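DNA polymerase III subunit beta (Helicobacter pylori, PDB 5FRQ) confers processivity on DNA polymerases and other proteins by tethering them to DNA, as a bacterial beta sliding ring does. Local coordinates at the interface of chains A and B. Sequence-based numbering; all coordinates share one arbitrary frame. Chains: chain A/B, DNA polymerase III subunit beta.

Contact 1: the interface of chains A and B. Residues chain A 263, 335-337; chain B 87-88, 102-103.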
# COMPACT_ATOMS: atom_id res chain seq x y z
N LYS A 263 3.26 16.43 25.18
CA LYS A 263 3.89 16.50 23.85
C LYS A 263 2.88 16.42 22.72
O LYS A 263 2.87 17.30 21.88
CB LYS A 263 4.95 15.41 23.69
CG LYS A 263 5.66 15.44 22.35
CD LYS A 263 6.76 14.41 22.27
CE LYS A 263 6.21 13.06 21.91
NZ LYS A 263 7.19 11.96 22.11
N GLY A 335 11.40 11.53 22.97
CA GLY A 335 10.80 10.22 23.09
C GLY A 335 9.84 10.10 24.26
O GLY A 335 9.19 9.07 24.41
N THR A 336 9.82 11.09 25.14
CA THR A 336 8.93 11.05 26.29
C THR A 336 7.53 11.49 25.87
O THR A 336 7.32 12.12 24.83
CB THR A 336 9.46 11.91 27.45
OG1 THR A 336 9.91 13.16 26.92
CG2 THR A 336 10.59 11.20 28.17
N THR A 337 6.59 11.16 26.73
CA THR A 337 5.19 11.45 26.51
C THR A 337 4.93 12.94 26.88
O THR A 337 4.05 13.60 26.31
CB THR A 337 4.23 10.42 27.23
OG1 THR A 337 3.65 11.01 28.39
CG2 THR A 337 4.91 9.04 27.67
N SER B 87 5.59 6.21 21.68
CA SER B 87 6.46 6.94 22.60
C SER B 87 7.17 5.89 23.44
O SER B 87 6.99 4.69 23.23
CB SER B 87 5.64 7.93 23.45
OG SER B 87 5.49 9.16 22.74
N ASN B 88 7.99 6.34 24.38
CA ASN B 88 8.65 5.43 25.29
C ASN B 88 7.64 4.84 26.26
O ASN B 88 6.65 5.48 26.61
CB ASN B 88 9.77 6.14 26.07
CG ASN B 88 10.94 6.56 25.19
OD1 ASN B 88 11.03 6.18 24.03
ND2 ASN B 88 11.81 7.37 25.76
N GLN B 102 2.70 4.03 30.46
CA GLN B 102 2.92 5.06 29.46
C GLN B 102 1.93 6.14 29.76
O GLN B 102 0.75 5.92 29.59
CB GLN B 102 2.73 4.54 28.05
CG GLN B 102 3.06 5.57 27.00
CD GLN B 102 2.78 5.07 25.62
OE1 GLN B 102 1.62 4.87 25.25
NE2 GLN B 102 3.82 4.88 24.82
N ASN B 103 2.43 7.27 30.22
CA ASN B 103 1.60 8.42 30.55
C ASN B 103 0.57 8.03 31.60
O ASN B 103 0.98 7.72 32.71
CB ASN B 103 1.08 9.07 29.26
CG ASN B 103 0.34 10.35 29.51
OD1 ASN B 103 0.45 10.96 30.57
ND2 ASN B 103 -0.43 10.75 28.54
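A backbone hydrogen bond fastens this patch: the amide N of B:Asn88 donates to the carbonyl O of A:Gly335 at 3.0 Å, approaching nearly along the C=O axis (169° at the oxygen). The side chain of B:Asn88 then folds back over its acceptor. With CG beside its own backbone N (chi1 -68°), it lays the flat amide across the same oxygen, which stands above the amide face, over CG. The lack of a side chain at A:Gly335 may ease this close approach.

A:Thr337 makes the other half of the contact with its two branches. Its hydroxyl OG1 rests 3.3 Å from CB of B:Asn103, while its methyl CG2 packs at 4.0 Å on CG of B:Gln102. Branching at CB is what lets the threonine touch two consecutive residues, crossing both obliquely.

Behind this shell, A:Lys263 braces the loop. Its chain leaves with CG anti to the backbone N (chi1 -179°) and bends at chi3, bringing NZ to 2.7 Å from the carbonyl O of A:Thr336, above the carbonyl plane. A long, flexible lysine suits this bracing role. The same amine nitrogen, NZ, makes a marginal, weak bond to the hydroxyl OG of B:Ser87 at 3.3 Å. On the partner, NE2 of the extended B:Gln102 gives a weak bond to B:Asn88 O, linking the two strand ends.

In the fold, A:Lys263 opens helix 263-274 and residues 335-337 end the loop between helix 324-332 and strand 338-343 of the C-terminal domain; the partner residues lie around the start of strand 88-94 and the end of strand 97-102 in the N-terminal domain.

Contact 2: the interface of chains A and B. Residues chain A 132-135, 215; chain B 60-62.
The loop that leads from strand 127-131 into helix 135-143 of chain A forms an apolar seat for an aromatic ring from the end of strand 53-60 of chain B. B:Phe60 is the inserted group and hides 98 Å² of its surface. Its CG is anti to the carbonyl carbon (chi1 -78°), and the ring is turned nearly crosswise (chi2 -89°), so that one face lies over the loop. On that face A:Pro134 CD sits 3.7 Å from the ring centroid of B:Phe60, offset toward the rim, and A:Ala133 CA sits 3.9 Å from the same B:Phe60 centroid; both are CH-pi contacts. The methyl CB of A:Ala133 extends this surface to B:Phe60 CE1 at 3.6 Å. A small alanine followed by a rigid proline suits the task, since together they offer a low, firm platform to a broad ring.

Two oxygens approach obliquely from beyond the rim, on the side of the loop. The carbonyl O of A:Asn132 comes within 3.5 Å of CZ of B:Phe60, and the carboxylate OE2 of A:Glu215 within 3.4 Å of CE2 of B:Phe60. The glutamate, extended beyond CG, meets the phenylalanine tip to tip, with carboxylate and ring planes 66° apart. Both oxygens make van der Waals contacts.

A second aromatic group works in the opposite direction. A:Phe135 points its tip at the backbone of the partner, CZ lying 3.4 Å from the carbonyl O of B:Thr61, while B:Gln62 lies beside the ring. The patch is thus held by packing rather than by polar bonds.

A:Phe135 begins helix 135-143 and A:Glu215 precedes strand 217-221, both in the central domain; B:Phe60 closes its strand in the N-terminal domain, with B:Thr61 and B:Gln62 in the loop that follows.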
# COMPACT_ATOMS: atom_id res chain seq x y z
N ASN A 132 28.03 0.51 18.41
CA ASN A 132 27.12 -0.65 18.47
C ASN A 132 25.69 -0.28 18.82
O ASN A 132 24.75 -0.92 18.34
CB ASN A 132 27.70 -1.67 19.44
CG ASN A 132 29.07 -2.18 18.95
OD1 ASN A 132 29.31 -2.30 17.74
ND2 ASN A 132 29.97 -2.47 19.90
N ALA A 133 25.50 0.76 19.62
CA ALA A 133 24.19 1.27 19.91
C ALA A 133 23.71 2.16 18.77
O ALA A 133 24.53 2.74 18.04
CB ALA A 133 24.18 2.03 21.23
N PRO A 134 22.37 2.32 18.64
CA PRO A 134 21.82 3.18 17.62
C PRO A 134 21.82 4.68 17.96
O PRO A 134 21.36 5.49 17.15
CB PRO A 134 20.39 2.67 17.51
CG PRO A 134 20.04 2.26 18.89
CD PRO A 134 21.31 1.74 19.49
N PHE A 135 22.33 5.05 19.13
CA PHE A 135 22.13 6.40 19.66
C PHE A 135 22.75 7.50 18.78
O PHE A 135 22.12 8.53 18.59
CB PHE A 135 22.66 6.50 21.10
CG PHE A 135 22.03 5.50 22.05
CD1 PHE A 135 20.64 5.42 22.18
CD2 PHE A 135 22.82 4.64 22.81
CE1 PHE A 135 20.06 4.51 23.05
CE2 PHE A 135 22.24 3.73 23.68
CZ PHE A 135 20.86 3.66 23.80
N GLU A 215 23.58 0.69 13.30
CA GLU A 215 24.36 0.09 14.36
C GLU A 215 25.54 -0.64 13.74
O GLU A 215 25.55 -0.89 12.55
CB GLU A 215 23.53 -0.95 15.14
CG GLU A 215 22.37 -0.40 15.96
CD GLU A 215 21.36 -1.46 16.43
OE1 GLU A 215 21.45 -2.64 16.00
OE2 GLU A 215 20.48 -1.14 17.27
N PHE B 60 17.65 -2.00 22.68
CA PHE B 60 18.38 -1.05 23.49
C PHE B 60 17.38 -0.29 24.33
O PHE B 60 16.27 -0.10 23.92
CB PHE B 60 19.18 -0.10 22.61
CG PHE B 60 20.46 -0.69 22.08
CD1 PHE B 60 21.63 -0.60 22.81
CD2 PHE B 60 20.49 -1.32 20.85
CE1 PHE B 60 22.81 -1.14 22.32
CE2 PHE B 60 21.68 -1.85 20.36
CZ PHE B 60 22.83 -1.77 21.10
N THR B 61 17.80 0.13 25.51
CA THR B 61 16.96 0.89 26.41
C THR B 61 17.18 2.37 26.18
O THR B 61 18.30 2.81 25.94
CB THR B 61 17.23 0.58 27.88
OG1 THR B 61 18.60 0.88 28.20
CG2 THR B 61 16.92 -0.88 28.19
N GLN B 62 16.10 3.13 26.32
CA GLN B 62 16.17 4.58 26.32
C GLN B 62 16.61 5.10 27.70
O GLN B 62 17.18 6.19 27.80
CB GLN B 62 14.81 5.17 25.94
CG GLN B 62 14.31 4.77 24.56
CD GLN B 62 15.26 5.18 23.45
OE1 GLN B 62 15.60 6.36 23.32
NE2 GLN B 62 15.68 4.22 22.63

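About 18 Å separates the C-alpha centres of contact 1 and contact 2, which have no residue in common. Chain B supplies its N-terminal domain to both, through different strand ends, whereas chain A answers with its C-terminal domain in contact 1 and its central domain in contact 2. One domain of chain B therefore spans two domains of chain A, joined by a backbone hydrogen bond with side-chain packing around it at one place and apolar packing at the other. This is the head-to-tail junction of the dimeric ring that encircles DNA; the two-fold twin, with the chains exchanged, closes the other side.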